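Local structure of ABC transporter periplasmic peptide-binding protein (Pseudoalteromonas, 4QFL) at residues Gln29-Cys34 / Glu261-Ala266; Ala37-Phe42 / Lys216-Asp221; Ala57-Asp62 / Ala526-Asn531. The protein binds dipeptides, here alanine and phenylalanine of an Ala-Phe ligand, in the periplasm and probably delivers them to an ABC transporter for uptake. One frame throughout, in Å; residues are numbered along the deposited sequence.

Interaction 1: Gln29-Cys34 / Glu261-Ala266; sequences QGLVYC and ECDVTA
Cys34 and Cys262 show how a covalent bridge can be laid across a short parallel strand pair: their SG atoms are bonded at 2.0 Å, and the torsion about the S-S bond is 82°, near the relaxed value for a disulfide. The cysteines are not direct partners in the sheet. Cys34 pairs with Thr265, so the bridge runs diagonally back to the residue that comes two before strand 264-266. CG1 of Val32 leans on the Cys262 SG at 4.0 Å.

The other face of the pair carries Tyr33, Val264 and Leu31. With CG of Tyr33 anti to its backbone N (chi1 -177°), the ring slants across Val264, CD2 lying 3.8 Å from CG1. The phenol end reaches on to Ala266, where OH is 3.6 Å from CB. The second methyl of Val264, CG2, meets CD2 of Leu31 at 4.1 Å, which divides this valine between two residues of the opposing strand.

Asp263 points at the strand and stands in for a backbone carbonyl. Its OD2 takes the Val32 N-H at 2.8 Å on the anti side of the carboxylate, slightly out of plane. The Val32 O in turn accepts from both Asp263 N and Val264 N, so that two N-H groups share one carbonyl oxygen. Regular pairing then follows, from Cys34 N to Val264 O (2.6 Å) and from Ala266 N to Cys34 O. The Thr265 hydroxyl bonds to the backbone O of Arg253 in helix 250-258.

The chemistry combines a mostly buried disulfide, suited to an oxidising periplasm, with a carboxylate that extends the hydrogen bonding to the residue just ahead of strand 264-266. The first modelled strand is thus tied both by the disulfide and by backbone hydrogen bonds to a segment more than 220 residues later.

Interaction 2: Ala37-Phe42 / Lys216-Asp221; sequences ANPVSF and KEYRRD
An edge-to-face aromatic contact between Phe42 and Tyr218 fastens the loop between strand 30-35 and helix 50-60 to the end of strand 213-219, in a partly buried seam. The ring centroids are 5.2 Å apart and the planes stand at 73°, with the edge of Phe42 presented to the face of Tyr218. CE1 of Phe42 makes the approach, 3.7 Å from CD2 of Tyr218 and offset toward the rim, while its CZ sits beside CG. In Tyr218, CG is anti to the backbone N (chi1 170°), which sets CG, and with it the start of the ring, on the loop side.

The opposite face of the tyrosine is covered by its own chain: the backbone N of Arg220 stands 4.0 Å above the ring plane, over the centre. The ring therefore sits between a phenylalanine edge and a peptide N.

This strand is irregular just before the contact. Lys216 and Glu217 both face Arg225 of strand 223-228, a classic beta bulge, and Glu217 forms a salt bridge with that arginine. Phe42 makes a second edge-to-face contact, with Tyr215, and also packs on Ile56 of helix 50-60.

Earlier in the loop, Pro39 meets Tyr218 tip to tip, CD lying 4.0 Å from CE1. Before it, the side chain of Asn38 crosses the phenol end of Tyr218 at about a right angle, its amide plane only 22° from the ring plane. Asp221 approaches the same asparagine from the turn beyond the strand, with OD1 3.5 Å from CB of Asn38. The backbone O of Asn38 accepts a hydrogen bond from Asn415 of helix 414-422, and Pro39 rests on Thr52 and Ile55.

Interaction 3: Ala57-Asp62 / Ala526-Asn531; sequences ANQLYD and AISLAN
Asn58 and Ser528 make the closest side-chain packing here, and they illustrate how an irregular loop can be fitted to the last turn of a helix without regular secondary structure of its own. CB of Asn58 lies 3.4 Å from OG and 3.5 Å from CB of Ser528. Around this pair, the methyl of Ala526 lies near the end of the Asn58 side chain, and CB of Ala530 is 4.2 Å from the Asn58 O. Gln59 reaches the loop from the next position. Its chain is bent at chi2 (61°), and the amide end comes to rest beside the backbone of Ser528 and Leu529.

Among polar contacts, one water probably links the two backbones. It accepts from Asn58 N at 3.0 Å and lies 2.8 Å from Ile527 O, to which it can donate.

A further hydrogen bond shapes the loop internally. OG of Ser528, anti to its backbone N (chi1 173°), accepts from Ala530 N at 3.1 Å with an N-H...O angle of 161°, which makes an ST turn. The hydroxyl that closes the turn thus also touches Asn58. An alanine at Ser528 would probably leave the Ala530 N-H without this acceptor, let the turn relax and, though CB would remain, lose the OG contact with CB of Asn58.

The loop is held from several sides. Asp54 of helix 50-60 accepts from Ile527 N, and Asp181 from Ala526 N. The Leu529 O bonds to the Tyr213 hydroxyl, and the Gln59 backbone pairs with Tyr213. Gln59 and Leu529 both rest on Leu242 and Tyr244, which sets the helix end and the loop together against strand 241-246, with Tyr33 of strand 30-35 touching Ile527 and Leu529.

Overall arrangement
The three contacts lie 15 to 16 Å apart, centre to centre, and their first segments follow in order along the chain: strand 30-35, the loop after it, and helix 50-60. Their partners come from distant parts of the sequence. Interaction 2 closes within the span of interaction 1, whereas interaction 3 crosses both. Interactions 1 and 3 touch where Tyr33 meets Ile527 and Leu529; interactions 2 and 3 meet through a probable hydrogen bond from the Tyr61 OH to the Phe42 O. Interactions 1 and 2 reach the same sheet. Together they moor the chain on both sides of Thr48, Thr49 and Gly50, which line the dipeptide pocket.

Interaction 1: Gln29-Cys34 / Glu261-Ala266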
ATOM      1  N   GLN A  29       6.187  12.314 -27.885  1.00 41.94           N
ATOM      2  CA  GLN A  29       4.792  12.124 -27.487  1.00 41.23           C
ATOM      3  C   GLN A  29       4.629  11.967 -25.970  1.00 37.14           C
ATOM      4  O   GLN A  29       5.607  11.786 -25.228  1.00 32.24           O
ATOM      5  CB  GLN A  29       4.151  10.930 -28.221  1.00 41.32           C
ATOM      6  CG  GLN A  29       3.174  11.315 -29.342  1.00 40.84           C
ATOM      7  CD  GLN A  29       2.030  12.187 -28.846  1.00 43.40           C
ATOM      8  OE1 GLN A  29       1.473  11.945 -27.776  1.00 43.99           O
ATOM      9  NE2 GLN A  29       1.682  13.214 -29.622  1.00 46.62           N
ATOM     10  N   GLY A  30       3.380  12.042 -25.526  1.00 30.98           N
ATOM     11  CA  GLY A  30       3.074  11.961 -24.117  1.00 28.00           C
ATOM     12  C   GLY A  30       2.242  10.745 -23.800  1.00 25.49           C
ATOM     13  O   GLY A  30       1.823  10.019 -24.689  1.00 26.04           O
ATOM     14  N   LEU A  31       2.025  10.521 -22.515  1.00 21.09           N
ATOM     15  CA  LEU A  31       1.171   9.451 -22.055  1.00 22.57           C
ATOM     16  C   LEU A  31       0.182  10.073 -21.098  1.00 18.91           C
ATOM     17  O   LEU A  31       0.546  10.936 -20.319  1.00 20.11           O
ATOM     18  CB  LEU A  31       1.997   8.368 -21.359  1.00 20.76           C
ATOM     19  CG  LEU A  31       1.255   7.111 -20.894  1.00 24.10           C
ATOM     20  CD1 LEU A  31       2.216   5.972 -20.691  1.00 21.91           C
ATOM     21  CD2 LEU A  31       0.476   7.364 -19.611  1.00 20.73           C
ATOM     22  N   VAL A  32      -1.078   9.658 -21.197  1.00 18.98           N
ATOM     23  CA  VAL A  32      -2.124  10.070 -20.265  1.00 19.37           C
ATOM     24  C   VAL A  32      -2.663   8.863 -19.479  1.00 18.62           C
ATOM     25  O   VAL A  32      -3.187   7.909 -20.049  1.00 19.57           O
ATOM     26  CB  VAL A  32      -3.279  10.782 -20.977  1.00 19.13           C
ATOM     27  CG1 VAL A  32      -4.344  11.183 -19.972  1.00 18.97           C
ATOM     28  CG2 VAL A  32      -2.759  12.001 -21.724  1.00 20.09           C
ATOM     29  N   TYR A  33      -2.500   8.930 -18.162  1.00 18.52           N
ATOM     30  CA  TYR A  33      -2.836   7.862 -17.237  1.00 16.99           C
ATOM     31  C   TYR A  33      -4.092   8.276 -16.476  1.00 17.05           C
ATOM     32  O   TYR A  33      -4.125   9.335 -15.846  1.00 18.17           O
ATOM     33  CB  TYR A  33      -1.659   7.679 -16.275  1.00 16.69           C
ATOM     34  CG  TYR A  33      -1.774   6.565 -15.255  1.00 20.19           C
ATOM     35  CD1 TYR A  33      -2.564   6.712 -14.112  1.00 20.69           C
ATOM     36  CD2 TYR A  33      -1.061   5.380 -15.408  1.00 19.06           C
ATOM     37  CE1 TYR A  33      -2.654   5.699 -13.162  1.00 19.48           C
ATOM     38  CE2 TYR A  33      -1.144   4.366 -14.468  1.00 18.64           C
ATOM     39  CZ  TYR A  33      -1.937   4.531 -13.346  1.00 20.60           C
ATOM     40  OH  TYR A  33      -2.022   3.524 -12.406  1.00 25.43           O
ATOM     41  N   CYS A  34      -5.133   7.450 -16.548  1.00 18.32           N
ATOM     42  CA  CYS A  34      -6.381   7.698 -15.815  1.00 20.00           C
ATOM     43  C   CYS A  34      -6.276   7.145 -14.413  1.00 19.55           C
ATOM     44  O   CYS A  34      -6.317   5.928 -14.224  1.00 18.18           O
ATOM     45  CB  CYS A  34      -7.579   7.037 -16.498  1.00 20.52           C
ATOM     46  SG  CYS A  34      -8.614   8.156 -17.495  1.00 32.05           S
ATOM     47  N   GLU A 261      -9.129   9.346 -24.628  1.00 19.68           N
ATOM     48  CA  GLU A 261      -8.753  10.484 -23.810  1.00 22.55           C
ATOM     49  C   GLU A 261      -7.665  10.047 -22.841  1.00 21.06           C
ATOM     50  O   GLU A 261      -6.851  10.854 -22.399  1.00 21.04           O
ATOM     51  CB  GLU A 261      -9.955  11.020 -23.038  1.00 23.60           C
ATOM     52  CG  GLU A 261     -11.024  11.677 -23.899  1.00 26.99           C
ATOM     53  CD  GLU A 261     -11.980  12.545 -23.085  1.00 35.25           C
ATOM     54  OE1 GLU A 261     -11.671  12.835 -21.908  1.00 35.03           O
ATOM     55  OE2 GLU A 261     -13.042  12.946 -23.619  1.00 47.91           O
ATOM     56  N   CYS A 262      -7.669   8.759 -22.519  1.00 19.52           N
ATOM     57  CA  CYS A 262      -6.667   8.151 -21.655  1.00 20.04           C
ATOM     58  C   CYS A 262      -5.960   7.029 -22.378  1.00 21.38           C
ATOM     59  O   CYS A 262      -6.593   6.275 -23.108  1.00 22.44           O
ATOM     60  CB  CYS A 262      -7.317   7.578 -20.395  1.00 21.76           C
ATOM     61  SG  CYS A 262      -7.409   8.754 -19.036  1.00 31.32           S
ATOM     62  N   ASP A 263      -4.654   6.906 -22.153  1.00 21.58           N
ATOM     63  CA  ASP A 263      -3.853   5.842 -22.748  1.00 17.87           C
ATOM     64  C   ASP A 263      -3.714   4.656 -21.808  1.00 18.74           C
ATOM     65  O   ASP A 263      -3.522   3.532 -22.250  1.00 18.35           O
ATOM     66  CB  ASP A 263      -2.469   6.366 -23.094  1.00 19.94           C
ATOM     67  CG  ASP A 263      -2.530   7.576 -23.982  1.00 22.28           C
ATOM     68  OD1 ASP A 263      -3.192   7.493 -25.037  1.00 22.97           O
ATOM     69  OD2 ASP A 263      -1.943   8.613 -23.618  1.00 23.33           O
ATOM     70  N   VAL A 264      -3.799   4.925 -20.513  1.00 17.59           N
ATOM     71  CA  VAL A 264      -3.741   3.880 -19.506  1.00 18.64           C
ATOM     72  C   VAL A 264      -4.812   4.118 -18.450  1.00 17.29           C
ATOM     73  O   VAL A 264      -5.026   5.248 -18.015  1.00 18.96           O
ATOM     74  CB  VAL A 264      -2.374   3.821 -18.805  1.00 17.00           C
ATOM     75  CG1 VAL A 264      -2.347   2.668 -17.813  1.00 18.76           C
ATOM     76  CG2 VAL A 264      -1.247   3.681 -19.815  1.00 15.37           C
ATOM     77  N   THR A 265      -5.472   3.042 -18.043  1.00 16.76           N
ATOM     78  CA  THR A 265      -6.555   3.103 -17.075  1.00 18.42           C
ATOM     79  C   THR A 265      -6.275   2.257 -15.849  1.00 17.95           C
ATOM     80  O   THR A 265      -6.164   1.044 -15.922  1.00 16.87           O
ATOM     81  CB  THR A 265      -7.890   2.658 -17.691  1.00 19.70           C
ATOM     82  OG1 THR A 265      -8.451   3.752 -18.418  1.00 25.11           O
ATOM     83  CG2 THR A 265      -8.860   2.261 -16.608  1.00 21.03           C
ATOM     84  N   ALA A 266      -6.153   2.931 -14.716  1.00 19.18           N
ATOM     85  CA  ALA A 266      -5.941   2.270 -13.443  1.00 19.70           C
ATOM     86  C   ALA A 266      -7.188   1.515 -13.037  1.00 17.20           C
ATOM     87  O   ALA A 266      -8.308   1.986 -13.241  1.00 19.70           O
ATOM     88  CB  ALA A 266      -5.585   3.302 -12.375  1.00 18.68           C
TER

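Interaction 2: Ala37-Phe42 / Lys216-Asp221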
ATOM      1  N   ALA A  37      -7.682   8.381  -7.996  1.00 18.26           N
ATOM      2  CA  ALA A  37      -7.799   9.327  -6.892  1.00 16.10           C
ATOM      3  C   ALA A  37      -6.738  10.409  -6.925  1.00 17.52           C
ATOM      4  O   ALA A  37      -5.707  10.272  -7.563  1.00 20.75           O
ATOM      5  CB  ALA A  37      -7.767   8.612  -5.555  1.00 16.84           C
ATOM      6  N   ASN A  38      -7.032  11.488  -6.222  1.00 17.26           N
ATOM      7  CA  ASN A  38      -6.123  12.598  -6.038  1.00 18.62           C
ATOM      8  C   ASN A  38      -4.940  12.148  -5.162  1.00 18.67           C
ATOM      9  O   ASN A  38      -5.134  11.401  -4.200  1.00 19.54           O
ATOM     10  CB  ASN A  38      -6.953  13.703  -5.373  1.00 21.17           C
ATOM     11  CG  ASN A  38      -6.237  15.018  -5.280  1.00 23.29           C
ATOM     12  OD1 ASN A  38      -6.043  15.534  -4.184  1.00 27.93           O
ATOM     13  ND2 ASN A  38      -5.865  15.588  -6.420  1.00 23.95           N
ATOM     14  N   PRO A  39      -3.704  12.569  -5.494  1.00 17.17           N
ATOM     15  CA  PRO A  39      -2.593  12.224  -4.594  1.00 18.38           C
ATOM     16  C   PRO A  39      -2.633  13.100  -3.353  1.00 19.07           C
ATOM     17  O   PRO A  39      -2.932  14.287  -3.468  1.00 18.70           O
ATOM     18  CB  PRO A  39      -1.351  12.570  -5.423  1.00 17.65           C
ATOM     19  CG  PRO A  39      -1.808  13.706  -6.293  1.00 18.96           C
ATOM     20  CD  PRO A  39      -3.260  13.421  -6.613  1.00 20.27           C
ATOM     21  N   VAL A  40      -2.334  12.529  -2.191  1.00 19.11           N
ATOM     22  CA  VAL A  40      -2.429  13.262  -0.923  1.00 18.54           C
ATOM     23  C   VAL A  40      -1.183  14.093  -0.652  1.00 17.59           C
ATOM     24  O   VAL A  40      -1.163  14.939   0.232  1.00 18.84           O
ATOM     25  CB  VAL A  40      -2.665  12.319   0.276  1.00 18.07           C
ATOM     26  CG1 VAL A  40      -4.008  11.629   0.153  1.00 18.46           C
ATOM     27  CG2 VAL A  40      -1.549  11.307   0.385  1.00 18.17           C
ATOM     28  N   SER A  41      -0.141  13.841  -1.428  1.00 18.34           N
ATOM     29  CA  SER A  41       1.133  14.500  -1.231  1.00 21.00           C
ATOM     30  C   SER A  41       2.014  14.154  -2.418  1.00 17.29           C
ATOM     31  O   SER A  41       1.671  13.287  -3.219  1.00 18.68           O
ATOM     32  CB  SER A  41       1.769  13.995   0.064  1.00 16.62           C
ATOM     33  OG  SER A  41       2.959  14.697   0.366  1.00 21.21           O
ATOM     34  N   PHE A  42       3.147  14.830  -2.539  1.00 17.61           N
ATOM     35  CA  PHE A  42       4.139  14.408  -3.511  1.00 18.96           C
ATOM     36  C   PHE A  42       5.358  13.763  -2.855  1.00 18.66           C
ATOM     37  O   PHE A  42       6.379  13.527  -3.498  1.00 18.58           O
ATOM     38  CB  PHE A  42       4.480  15.549  -4.467  1.00 18.51           C
ATOM     39  CG  PHE A  42       3.407  15.785  -5.469  1.00 18.97           C
ATOM     40  CD1 PHE A  42       2.372  16.649  -5.196  1.00 19.64           C
ATOM     41  CD2 PHE A  42       3.378  15.061  -6.642  1.00 18.50           C
ATOM     42  CE1 PHE A  42       1.351  16.827  -6.112  1.00 22.66           C
ATOM     43  CE2 PHE A  42       2.365  15.242  -7.549  1.00 17.20           C
ATOM     44  CZ  PHE A  42       1.356  16.124  -7.283  1.00 16.82           C
ATOM     45  N   LYS A 216       6.023  19.092 -12.853  1.00 23.18           N
ATOM     46  CA  LYS A 216       5.697  20.299 -13.616  1.00 22.69           C
ATOM     47  C   LYS A 216       4.482  21.039 -13.036  1.00 23.19           C
ATOM     48  O   LYS A 216       4.562  22.225 -12.720  1.00 24.97           O
ATOM     49  CB  LYS A 216       5.464  19.953 -15.090  1.00 23.22           C
ATOM     50  CG  LYS A 216       5.121  21.133 -15.972  1.00 29.32           C
ATOM     51  CD  LYS A 216       6.280  22.109 -16.077  1.00 27.51           C
ATOM     52  CE  LYS A 216       5.865  23.404 -16.787  1.00 34.11           C
ATOM     53  NZ  LYS A 216       5.434  23.181 -18.199  1.00 34.51           N
ATOM     54  N   GLU A 217       3.370  20.328 -12.860  1.00 23.67           N
ATOM     55  CA  GLU A 217       2.097  20.973 -12.582  1.00 24.76           C
ATOM     56  C   GLU A 217       1.112  20.061 -11.850  1.00 22.48           C
ATOM     57  O   GLU A 217       1.136  18.845 -12.006  1.00 20.10           O
ATOM     58  CB  GLU A 217       1.491  21.419 -13.916  1.00 28.28           C
ATOM     59  CG  GLU A 217       0.238  22.262 -13.832  1.00 30.76           C
ATOM     60  CD  GLU A 217      -0.350  22.530 -15.206  1.00 35.09           C
ATOM     61  OE1 GLU A 217       0.411  22.469 -16.196  1.00 41.37           O
ATOM     62  OE2 GLU A 217      -1.569  22.788 -15.302  1.00 41.25           O
ATOM     63  N   TYR A 218       0.234  20.668 -11.064  1.00 21.85           N
ATOM     64  CA  TYR A 218      -0.811  19.939 -10.363  1.00 24.61           C
ATOM     65  C   TYR A 218      -2.069  20.803 -10.201  1.00 26.00           C
ATOM     66  O   TYR A 218      -2.025  21.869  -9.589  1.00 27.51           O
ATOM     67  CB  TYR A 218      -0.282  19.466  -9.005  1.00 25.50           C
ATOM     68  CG  TYR A 218      -1.311  18.885  -8.046  1.00 26.10           C
ATOM     69  CD1 TYR A 218      -2.202  17.888  -8.448  1.00 22.65           C
ATOM     70  CD2 TYR A 218      -1.367  19.321  -6.724  1.00 26.14           C
ATOM     71  CE1 TYR A 218      -3.124  17.354  -7.557  1.00 25.24           C
ATOM     72  CE2 TYR A 218      -2.285  18.797  -5.834  1.00 25.97           C
ATOM     73  CZ  TYR A 218      -3.155  17.818  -6.251  1.00 22.80           C
ATOM     74  OH  TYR A 218      -4.048  17.318  -5.341  1.00 27.44           O
ATOM     75  N   ARG A 219      -3.182  20.356 -10.778  1.00 25.36           N
ATOM     76  CA  ARG A 219      -4.475  20.991 -10.539  1.00 26.07           C
ATOM     77  C   ARG A 219      -5.231  20.093  -9.585  1.00 25.44           C
ATOM     78  O   ARG A 219      -5.569  18.963  -9.944  1.00 23.37           O
ATOM     79  CB  ARG A 219      -5.284  21.102 -11.828  1.00 27.92           C
ATOM     80  CG  ARG A 219      -4.543  21.682 -13.011  1.00 33.92           C
ATOM     81  CD  ARG A 219      -5.434  22.678 -13.756  1.00 41.20           C
ATOM     82  NE  ARG A 219      -6.834  22.252 -13.819  1.00 44.66           N
ATOM     83  CZ  ARG A 219      -7.867  23.087 -13.933  1.00 48.18           C
ATOM     84  NH1 ARG A 219      -7.661  24.399 -13.985  1.00 50.15           N
ATOM     85  NH2 ARG A 219      -9.109  22.615 -13.989  1.00 44.73           N
ATOM     86  N   ARG A 220      -5.507  20.571  -8.376  1.00 26.31           N
ATOM     87  CA  ARG A 220      -6.104  19.684  -7.386  1.00 26.59           C
ATOM     88  C   ARG A 220      -7.396  19.027  -7.888  1.00 26.13           C
ATOM     89  O   ARG A 220      -8.334  19.703  -8.315  1.00 26.34           O
ATOM     90  CB  ARG A 220      -6.278  20.355  -6.018  1.00 29.20           C
ATOM     91  CG  ARG A 220      -6.995  21.679  -6.030  1.00 36.14           C
ATOM     92  CD  ARG A 220      -7.551  21.991  -4.640  1.00 43.36           C
ATOM     93  NE  ARG A 220      -6.522  22.337  -3.655  1.00 49.68           N
ATOM     94  CZ  ARG A 220      -6.391  23.540  -3.092  1.00 51.58           C
ATOM     95  NH1 ARG A 220      -7.220  24.522  -3.414  1.00 54.86           N
ATOM     96  NH2 ARG A 220      -5.431  23.765  -2.204  1.00 52.01           N
ATOM     97  N   ASP A 221      -7.390  17.696  -7.859  1.00 24.01           N
ATOM     98  CA  ASP A 221      -8.526  16.867  -8.239  1.00 24.32           C
ATOM     99  C   ASP A 221      -8.690  16.753  -9.745  1.00 24.93           C
ATOM    100  O   ASP A 221      -9.558  16.026 -10.220  1.00 26.96           O
ATOM    101  CB  ASP A 221      -9.814  17.361  -7.577  1.00 23.85           C
ATOM    102  CG  ASP A 221      -9.795  17.175  -6.068  1.00 26.59           C
ATOM    103  OD1 ASP A 221      -9.547  16.033  -5.608  1.00 25.34           O
ATOM    104  OD2 ASP A 221     -10.007  18.168  -5.342  1.00 26.46           O
TER

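Interaction 3: Ala57-Asp62 / Ala526-Asn531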
ATOM      1  N   ALA A  57       5.752   7.695  -6.786  1.00 16.88           N
ATOM      2  CA  ALA A  57       6.922   6.997  -6.249  1.00 15.01           C
ATOM      3  C   ALA A  57       7.972   6.598  -7.284  1.00 17.45           C
ATOM      4  O   ALA A  57       9.117   7.042  -7.220  1.00 17.46           O
ATOM      5  CB  ALA A  57       6.476   5.783  -5.459  1.00 17.11           C
ATOM      6  N   ASN A  58       7.579   5.760  -8.241  1.00 18.57           N
ATOM      7  CA  ASN A  58       8.513   5.277  -9.249  1.00 18.99           C
ATOM      8  C   ASN A  58       8.797   6.311 -10.313  1.00 18.55           C
ATOM      9  O   ASN A  58       9.739   6.152 -11.084  1.00 20.89           O
ATOM     10  CB  ASN A  58       7.996   4.001  -9.923  1.00 17.23           C
ATOM     11  CG  ASN A  58       8.003   2.819  -9.001  1.00 20.35           C
ATOM     12  OD1 ASN A  58       6.969   2.188  -8.767  1.00 24.77           O
ATOM     13  ND2 ASN A  58       9.164   2.509  -8.463  1.00 17.36           N
ATOM     14  N   GLN A  59       7.986   7.361 -10.364  1.00 15.58           N
ATOM     15  CA  GLN A  59       8.131   8.367 -11.407  1.00 16.81           C
ATOM     16  C   GLN A  59       9.092   9.492 -11.025  1.00 17.92           C
ATOM     17  O   GLN A  59       9.944   9.876 -11.813  1.00 19.38           O
ATOM     18  CB  GLN A  59       6.769   8.929 -11.807  1.00 17.93           C
ATOM     19  CG  GLN A  59       5.942   7.998 -12.694  1.00 18.33           C
ATOM     20  CD  GLN A  59       5.610   6.679 -12.034  1.00 17.22           C
ATOM     21  OE1 GLN A  59       4.884   6.632 -11.037  1.00 18.28           O
ATOM     22  NE2 GLN A  59       6.135   5.595 -12.585  1.00 15.83           N
ATOM     23  N   LEU A  60       8.960  10.019  -9.815  1.00 16.98           N
ATOM     24  CA  LEU A  60       9.769  11.162  -9.412  1.00 16.57           C
ATOM     25  C   LEU A  60      11.015  10.779  -8.652  1.00 17.69           C
ATOM     26  O   LEU A  60      11.924  11.590  -8.519  1.00 18.10           O
ATOM     27  CB  LEU A  60       8.952  12.113  -8.543  1.00 16.87           C
ATOM     28  CG  LEU A  60       7.759  12.795  -9.187  1.00 18.37           C
ATOM     29  CD1 LEU A  60       6.940  13.453  -8.111  1.00 18.92           C
ATOM     30  CD2 LEU A  60       8.234  13.817 -10.199  1.00 17.90           C
ATOM     31  N   TYR A  61      11.050   9.556  -8.130  1.00 15.92           N
ATOM     32  CA  TYR A  61      12.077   9.173  -7.158  1.00 18.03           C
ATOM     33  C   TYR A  61      12.796   7.858  -7.467  1.00 17.97           C
ATOM     34  O   TYR A  61      12.382   7.107  -8.342  1.00 17.76           O
ATOM     35  CB  TYR A  61      11.452   9.042  -5.766  1.00 17.34           C
ATOM     36  CG  TYR A  61      10.832  10.298  -5.215  1.00 18.20           C
ATOM     37  CD1 TYR A  61      11.626  11.333  -4.732  1.00 17.16           C
ATOM     38  CD2 TYR A  61       9.443  10.444  -5.148  1.00 19.06           C
ATOM     39  CE1 TYR A  61      11.052  12.496  -4.206  1.00 19.25           C
ATOM     40  CE2 TYR A  61       8.862  11.602  -4.626  1.00 18.38           C
ATOM     41  CZ  TYR A  61       9.675  12.620  -4.155  1.00 16.93           C
ATOM     42  OH  TYR A  61       9.106  13.765  -3.647  1.00 18.09           O
ATOM     43  N   ASP A  62      13.873   7.593  -6.728  1.00 13.99           N
ATOM     44  CA  ASP A  62      14.473   6.265  -6.662  1.00 19.37           C
ATOM     45  C   ASP A  62      14.689   5.896  -5.207  1.00 18.26           C
ATOM     46  O   ASP A  62      14.820   6.771  -4.358  1.00 17.25           O
ATOM     47  CB  ASP A  62      15.833   6.219  -7.361  1.00 17.73           C
ATOM     48  CG  ASP A  62      15.763   6.587  -8.831  1.00 18.09           C
ATOM     49  OD1 ASP A  62      15.326   5.743  -9.636  1.00 18.95           O
ATOM     50  OD2 ASP A  62      16.184   7.709  -9.182  1.00 20.10           O
ATOM     51  N   ALA A 526       4.063  -0.594  -6.005  1.00 19.75           N
ATOM     52  CA  ALA A 526       3.348   0.359  -6.842  1.00 21.00           C
ATOM     53  C   ALA A 526       3.638   0.190  -8.327  1.00 20.37           C
ATOM     54  O   ALA A 526       4.637  -0.405  -8.721  1.00 18.82           O
ATOM     55  CB  ALA A 526       3.678   1.768  -6.412  1.00 20.39           C
ATOM     56  N   ILE A 527       2.734   0.723  -9.141  1.00 21.39           N
ATOM     57  CA  ILE A 527       2.887   0.772 -10.586  1.00 20.33           C
ATOM     58  C   ILE A 527       4.104   1.625 -10.949  1.00 21.34           C
ATOM     59  O   ILE A 527       4.426   2.570 -10.237  1.00 18.83           O
ATOM     60  CB  ILE A 527       1.614   1.376 -11.223  1.00 19.89           C
ATOM     61  CG1 ILE A 527       0.578   0.279 -11.486  1.00 26.09           C
ATOM     62  CG2 ILE A 527       1.947   2.126 -12.484  1.00 22.37           C
ATOM     63  CD1 ILE A 527      -0.868   0.689 -11.183  1.00 26.17           C
ATOM     64  N   SER A 528       4.788   1.284 -12.042  1.00 21.22           N
ATOM     65  CA  SER A 528       5.888   2.121 -12.528  1.00 19.17           C
ATOM     66  C   SER A 528       5.764   2.417 -14.007  1.00 20.33           C
ATOM     67  O   SER A 528       5.514   1.518 -14.808  1.00 20.19           O
ATOM     68  CB  SER A 528       7.248   1.485 -12.245  1.00 20.41           C
ATOM     69  OG  SER A 528       8.292   2.224 -12.861  1.00 19.78           O
ATOM     70  N   LEU A 529       5.933   3.691 -14.353  1.00 19.56           N
ATOM     71  CA  LEU A 529       5.955   4.128 -15.747  1.00 20.01           C
ATOM     72  C   LEU A 529       7.363   4.538 -16.152  1.00 17.12           C
ATOM     73  O   LEU A 529       7.554   5.198 -17.164  1.00 19.33           O
ATOM     74  CB  LEU A 529       4.997   5.298 -15.967  1.00 20.36           C
ATOM     75  CG  LEU A 529       3.520   5.110 -15.603  1.00 19.46           C
ATOM     76  CD1 LEU A 529       2.734   6.373 -15.929  1.00 21.64           C
ATOM     77  CD2 LEU A 529       2.903   3.907 -16.296  1.00 21.95           C
ATOM     78  N   ALA A 530       8.341   4.142 -15.348  1.00 20.11           N
ATOM     79  CA  ALA A 530       9.742   4.463 -15.595  1.00 20.48           C
ATOM     80  C   ALA A 530      10.223   4.039 -16.982  1.00 22.75           C
ATOM     81  O   ALA A 530      11.043   4.725 -17.593  1.00 24.66           O
ATOM     82  CB  ALA A 530      10.627   3.838 -14.521  1.00 19.15           C
ATOM     83  N   ASN A 531       9.726   2.905 -17.470  1.00 22.85           N
ATOM     84  CA  ASN A 531      10.145   2.389 -18.775  1.00 24.74           C
ATOM     85  C   ASN A 531       9.068   2.465 -19.845  1.00 21.29           C
ATOM     86  O   ASN A 531       9.212   1.902 -20.930  1.00 21.37           O
ATOM     87  CB  ASN A 531      10.636   0.948 -18.656  1.00 25.17           C
ATOM     88  CG  ASN A 531      11.945   0.844 -17.921  1.00 29.02           C
ATOM     89  OD1 ASN A 531      13.011   1.149 -18.471  1.00 33.51           O
ATOM     90  ND2 ASN A 531      11.881   0.415 -16.668  1.00 29.43           N
TER
HETATM   91  O   HOH W   1       4.801   4.704  -8.412  1.00 15.63           O